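Local coordinates for pyruvate kinase (Pyrobaculum aerophilum, PDB 3QTG), which catalyses the final step of glycolysis, the metal-dependent transfer of a phosphoryl group from phosphoenolpyruvate to ADP that yields pyruvate and ATP, at residues 77-82 with 198-203; 224-229 with 246-251. All blocks are in the same frame, centred on the assembly; numbering follows the deposited sequence.

Interaction 1: 77-82 with 198-203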
loop_
_atom_site.group_PDB
_atom_site.type_symbol
_atom_site.label_atom_id
_atom_site.label_comp_id
_atom_site.label_asym_id
_atom_site.label_seq_id
_atom_site.Cartn_x
_atom_site.Cartn_y
_atom_site.Cartn_z
ATOM N N VAL A 77 33.306 -23.223 10.575
ATOM C CA VAL A 77 34.115 -23.110 11.787
ATOM C C VAL A 77 34.300 -21.647 12.136
ATOM O O VAL A 77 34.815 -20.858 11.334
ATOM C CB VAL A 77 35.500 -23.812 11.631
ATOM C CG1 VAL A 77 36.414 -23.505 12.825
ATOM C CG2 VAL A 77 35.309 -25.294 11.477
ATOM N N ILE A 78 33.878 -21.306 13.354
ATOM C CA ILE A 78 33.995 -19.979 13.922
ATOM C C ILE A 78 35.022 -20.002 15.080
ATOM O O ILE A 78 34.958 -20.842 15.986
ATOM C CB ILE A 78 32.618 -19.515 14.474
ATOM C CG1 ILE A 78 31.533 -19.618 13.392
ATOM C CG2 ILE A 78 32.705 -18.098 15.065
ATOM C CD1 ILE A 78 30.124 -19.888 13.926
ATOM N N VAL A 79 35.971 -19.079 15.060
ATOM C CA VAL A 79 36.824 -18.915 16.229
ATOM C C VAL A 79 36.467 -17.579 16.859
ATOM O O VAL A 79 36.347 -16.577 16.170
ATOM C CB VAL A 79 38.360 -19.063 15.923
ATOM C CG1 VAL A 79 38.679 -20.467 15.344
ATOM C CG2 VAL A 79 38.861 -17.953 14.985
ATOM N N ASP A 80 36.290 -17.588 18.173
ATOM C CA ASP A 80 35.903 -16.394 18.904
ATOM C C ASP A 80 37.088 -15.828 19.699
ATOM O O ASP A 80 37.630 -16.483 20.590
ATOM C CB ASP A 80 34.705 -16.707 19.807
ATOM C CG ASP A 80 33.957 -15.462 20.234
ATOM O OD1 ASP A 80 34.588 -14.376 20.252
ATOM O OD2 ASP A 80 32.732 -15.553 20.542
ATOM N N LEU A 81 37.493 -14.610 19.364
ATOM C CA LEU A 81 38.638 -13.997 20.021
ATOM C C LEU A 81 38.296 -13.454 21.412
ATOM O O LEU A 81 37.175 -12.974 21.667
ATOM C CB LEU A 81 39.252 -12.891 19.155
ATOM C CG LEU A 81 39.828 -13.274 17.795
ATOM C CD1 LEU A 81 40.101 -12.014 17.017
ATOM C CD2 LEU A 81 41.099 -14.083 17.971
ATOM N N LYS A 82 39.292 -13.534 22.296
ATOM C CA LYS A 82 39.151 -13.113 23.687
ATOM C C LYS A 82 38.863 -11.614 23.795
ATOM O O LYS A 82 37.989 -11.202 24.549
ATOM C CB LYS A 82 40.415 -13.508 24.487
ATOM C CG LYS A 82 40.299 -13.373 26.014
ATOM C CD LYS A 82 38.928 -13.882 26.537
ATOM C CE LYS A 82 38.828 -13.899 28.081
ATOM N NZ LYS A 82 37.609 -14.656 28.567
ATOM N N ASP A 198 36.548 -20.295 9.029
ATOM C CA ASP A 198 35.569 -19.643 8.168
ATOM C C ASP A 198 35.135 -18.282 8.711
ATOM O O ASP A 198 34.871 -17.367 7.944
ATOM C CB ASP A 198 34.379 -20.589 7.957
ATOM C CG ASP A 198 34.828 -21.993 7.466
ATOM O OD1 ASP A 198 35.549 -22.066 6.437
ATOM O OD2 ASP A 198 34.469 -23.015 8.105
ATOM N N TYR A 199 35.094 -18.147 10.029
ATOM C CA TYR A 199 34.687 -16.896 10.676
ATOM C C TYR A 199 35.579 -16.610 11.858
ATOM O O TYR A 199 35.949 -17.524 12.590
ATOM C CB TYR A 199 33.251 -17.003 11.194
ATOM C CG TYR A 199 32.196 -17.044 10.112
ATOM C CD1 TYR A 199 31.488 -15.886 9.760
ATOM C CD2 TYR A 199 31.898 -18.238 9.441
ATOM C CE1 TYR A 199 30.517 -15.924 8.760
ATOM C CE2 TYR A 199 30.942 -18.281 8.451
ATOM C CZ TYR A 199 30.257 -17.120 8.113
ATOM O OH TYR A 199 29.289 -17.168 7.139
ATOM N N VAL A 200 35.901 -15.336 12.040
ATOM C CA VAL A 200 36.622 -14.845 13.209
ATOM C C VAL A 200 35.715 -13.846 13.910
ATOM O O VAL A 200 35.331 -12.833 13.323
ATOM C CB VAL A 200 37.940 -14.112 12.801
ATOM C CG1 VAL A 200 38.498 -13.264 13.952
ATOM C CG2 VAL A 200 38.968 -15.095 12.300
ATOM N N ALA A 201 35.376 -14.128 15.159
ATOM C CA ALA A 201 34.474 -13.261 15.892
ATOM C C ALA A 201 35.248 -12.290 16.811
ATOM O O ALA A 201 36.074 -12.714 17.613
ATOM C CB ALA A 201 33.440 -14.090 16.653
ATOM N N ILE A 202 35.001 -10.992 16.635
ATOM C CA ILE A 202 35.701 -9.910 17.345
ATOM C C ILE A 202 34.925 -9.535 18.598
ATOM O O ILE A 202 33.716 -9.277 18.525
ATOM C CB ILE A 202 35.760 -8.617 16.506
ATOM C CG1 ILE A 202 36.468 -8.842 15.191
ATOM C CG2 ILE A 202 36.484 -7.491 17.267
ATOM C CD1 ILE A 202 36.437 -7.602 14.331
ATOM N N SER A 203 35.628 -9.475 19.731
ATOM C CA SER A 203 35.041 -9.002 20.989
ATOM C C SER A 203 35.307 -7.525 21.248
ATOM O O SER A 203 36.388 -7.033 20.982
ATOM C CB SER A 203 35.537 -9.843 22.169
ATOM O OG SER A 203 35.138 -11.201 22.003
#

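Interaction 2: 224-229 with 246-251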
loop_
_atom_site.group_PDB
_atom_site.type_symbol
_atom_site.label_atom_id
_atom_site.label_comp_id
_atom_site.label_asym_id
_atom_site.label_seq_id
_atom_site.Cartn_x
_atom_site.Cartn_y
_atom_site.Cartn_z
ATOM N N GLN A 224 41.537 -16.076 5.161
ATOM C CA GLN A 224 40.449 -15.670 4.267
ATOM C C GLN A 224 39.116 -15.900 4.974
ATOM O O GLN A 224 38.294 -16.699 4.539
ATOM C CB GLN A 224 40.512 -16.436 2.945
ATOM C CG GLN A 224 41.775 -16.169 2.137
ATOM C CD GLN A 224 42.033 -17.225 1.077
ATOM O OE1 GLN A 224 43.183 -17.571 0.802
ATOM N NE2 GLN A 224 40.970 -17.747 0.486
ATOM N N SER A 225 38.920 -15.201 6.082
ATOM C CA SER A 225 37.771 -15.435 6.939
ATOM C C SER A 225 36.802 -14.258 6.944
ATOM O O SER A 225 37.208 -13.114 6.720
ATOM C CB SER A 225 38.253 -15.749 8.347
ATOM O OG SER A 225 38.934 -16.999 8.348
ATOM N N GLN A 226 35.519 -14.546 7.175
ATOM C CA GLN A 226 34.511 -13.498 7.370
ATOM C C GLN A 226 34.711 -12.958 8.772
ATOM O O GLN A 226 35.029 -13.721 9.681
ATOM C CB GLN A 226 33.105 -14.088 7.269
ATOM C CG GLN A 226 32.764 -14.668 5.906
ATOM C CD GLN A 226 32.591 -13.582 4.871
ATOM O OE1 GLN A 226 33.373 -13.475 3.937
ATOM N NE2 GLN A 226 31.581 -12.758 5.045
ATOM N N VAL A 227 34.530 -11.655 8.950
ATOM C CA VAL A 227 34.657 -11.045 10.269
ATOM C C VAL A 227 33.281 -10.838 10.916
ATOM O O VAL A 227 32.441 -10.086 10.416
ATOM C CB VAL A 227 35.459 -9.733 10.216
ATOM C CG1 VAL A 227 35.556 -9.130 11.577
ATOM C CG2 VAL A 227 36.855 -10.016 9.683
ATOM N N ALA A 228 33.068 -11.533 12.028
ATOM C CA ALA A 228 31.819 -11.443 12.774
ATOM C C ALA A 228 32.025 -10.487 13.939
ATOM O O ALA A 228 33.000 -10.610 14.698
ATOM C CB ALA A 228 31.388 -12.827 13.248
ATOM N N VAL A 229 31.146 -9.496 14.053
ATOM C CA VAL A 229 31.286 -8.453 15.061
ATOM C C VAL A 229 30.240 -8.617 16.151
ATOM O O VAL A 229 29.045 -8.506 15.904
ATOM C CB VAL A 229 31.204 -7.052 14.448
ATOM C CG1 VAL A 229 31.249 -5.943 15.549
ATOM C CG2 VAL A 229 32.313 -6.854 13.385
ATOM N N CYS A 246 30.103 -2.051 8.738
ATOM C CA CYS A 246 31.461 -2.495 8.484
ATOM C C CYS A 246 31.740 -3.963 8.839
ATOM O O CYS A 246 32.883 -4.411 8.709
ATOM C CB CYS A 246 32.474 -1.565 9.140
ATOM S SG CYS A 246 32.657 -1.868 10.857
ATOM N N SER A 247 30.693 -4.701 9.237
ATOM C CA SER A 247 30.789 -6.124 9.616
ATOM C C SER A 247 30.567 -7.074 8.426
ATOM O O SER A 247 30.030 -6.665 7.405
ATOM C CB SER A 247 29.719 -6.448 10.662
ATOM O OG SER A 247 29.801 -5.573 11.771
ATOM N N ASP A 248 30.977 -8.336 8.556
ATOM C CA ASP A 248 30.544 -9.354 7.605
ATOM C C ASP A 248 29.358 -10.115 8.200
ATOM O O ASP A 248 28.586 -10.710 7.476
ATOM C CB ASP A 248 31.678 -10.326 7.246
ATOM C CG ASP A 248 32.891 -9.611 6.647
ATOM O OD1 ASP A 248 32.722 -8.522 6.059
ATOM O OD2 ASP A 248 34.015 -10.127 6.775
ATOM N N TYR A 249 29.240 -10.078 9.526
ATOM C CA TYR A 249 28.265 -10.859 10.278
ATOM C C TYR A 249 28.135 -10.158 11.629
ATOM O O TYR A 249 29.138 -9.708 12.185
ATOM C CB TYR A 249 28.792 -12.276 10.476
ATOM C CG TYR A 249 27.735 -13.353 10.611
ATOM C CD1 TYR A 249 27.572 -14.317 9.604
ATOM C CD2 TYR A 249 26.902 -13.429 11.737
ATOM C CE1 TYR A 249 26.598 -15.313 9.697
ATOM C CE2 TYR A 249 25.920 -14.447 11.841
ATOM C CZ TYR A 249 25.784 -15.371 10.815
ATOM O OH TYR A 249 24.851 -16.375 10.894
ATOM N N VAL A 250 26.911 -10.044 12.138
ATOM C CA VAL A 250 26.655 -9.376 13.404
ATOM C C VAL A 250 26.194 -10.425 14.401
ATOM O O VAL A 250 25.508 -11.374 14.020
ATOM C CB VAL A 250 25.597 -8.219 13.281
ATOM C CG1 VAL A 250 25.363 -7.531 14.646
ATOM C CG2 VAL A 250 26.031 -7.179 12.221
ATOM N N VAL A 251 26.612 -10.268 15.661
ATOM C CA VAL A 251 26.282 -11.192 16.759
ATOM C C VAL A 251 25.761 -10.420 17.980
ATOM O O VAL A 251 26.443 -9.523 18.484
ATOM C CB VAL A 251 27.517 -12.038 17.157
ATOM C CG1 VAL A 251 27.134 -13.174 18.114
ATOM C CG2 VAL A 251 28.191 -12.619 15.921
HETATM O O HOH W 1 29.460 -13.102 6.701
#

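Interaction 1: 77-82 with 198-203
Asp198 and Val77 open the pairing of two neighbouring parallel strands, 77-80 and 199-202, in the TIM barrel. The two side chains cross at about a right angle, and Asp198 OD2 turns its anti lone pair to Val77 N, 2.7 Å away. CG of Asp198 stands anti to its own carbonyl carbon, beside its backbone N (chi1 -52°), and from there the carboxylate reaches Val77 N. Val77 O accepts in return from Asp198 N and Tyr199 N, and OD2 also forms a salt bridge with Arg65 of helix 54-71. An alanine in place of Asp198 would probably leave Val77 N and Arg65 without this shared acceptor, although the backbone bonds to Val77 O would remain. Ladder bonds follow from Val79 N to Tyr199 O, Ala201 N to Val79 O (2.8 Å) and Leu81 N to Ala201 O.

On the face bearing Ile78, Tyr199, Asp80 and Ala201, Ile78 CG1 meets Tyr199 CB at 3.8 Å, while the phenol leads away and its OH bonds to Ser411 O. Asp80 lays its carboxylate beside the Ala201 methyl, OD1 to CB 3.8 Å. On the opposite face Val79 CG2 touches Val200 CG2 at 3.9 Å, and Val200 also meets Leu218 of helix 208-220. Past the strand, Leu81 CD1 reaches Val200 CG1 at 3.7 Å, its side chain touching helix 181-190. Ser203 OG donates to Leu81 O at 2.7 Å, nearly along the C=O axis.

Asp80, a potassium ligand by similarity, forms salt bridges through OD2 with Arg46 and through OD1 with Lys230, which also bonds to Ser203 OG. The contact thus has a carboxylate holding a backbone N-H at its N-terminal end and charged groups at its C-terminal end, consistent with an active site at the C-terminal ends of the barrel strands.

Interaction 2: 224-229 with 246-251
Val227 N gives its hydrogen to Asp248 OD2 at 2.7 Å in an almost straight bond. It meets the oxygen on its anti side but 26° out of the carboxylate plane. The other oxygen, OD1, forms a salt bridge with Arg215 of helix 208-220, so both oxygens of this carboxylate are engaged. Val227 O accepts from Asp248 N at 2.9 Å and, weakly, from Tyr249 N. The Gln226 chain is bent at chi2 (-71°) and crosses the aspartate at about a right angle, with NE2 3.3 Å from Asp248 CB; the amide donates to a water, which in turn donates to Asp248 O. Farther along, Val229 N bonds to Tyr249 O at 2.8 Å, and Val251 N approaches Val229 O from above the carbonyl plane. Ser247 OG lies against Val229 CG2 at 3.2 Å, yet its polar partner is Leu243 O. Ala228 CB packs on Tyr249 CB at 3.8 Å, while the phenol OH bonds to Ser318 OG and Ile414 O. The parallel pair 226-229 and 249-251 of the TIM barrel therefore begins with a carboxylate and a bridging water that satisfy backbone groups, and continues as a ladder of uneven bonds with small apolar contacts.

Overall arrangement
Interactions 1 and 2 are alternate pairings in one eight-stranded parallel barrel, with the pairing of 199-202 and 226-231 between them; their centres lie about 9 Å apart. That middle pairing is joined by probable hydrogen bonds from Ile202 N to Ala228 O (2.8 Å) and from Ala228 N to Val200 O (2.9 Å). Ile202 CD1 packs on Val227 CG1, and the rings of Tyr199 and Tyr249 meet with planes at about 90°, CE1 of Tyr199 to CD1 of Tyr249 3.5 Å. Both contacts lead toward Lys230, the transition-state stabiliser by similarity: residues of interaction 1 bind it, and the side chain of Val251 in interaction 2 lies about 4 Å from its side chain at the nearest atoms.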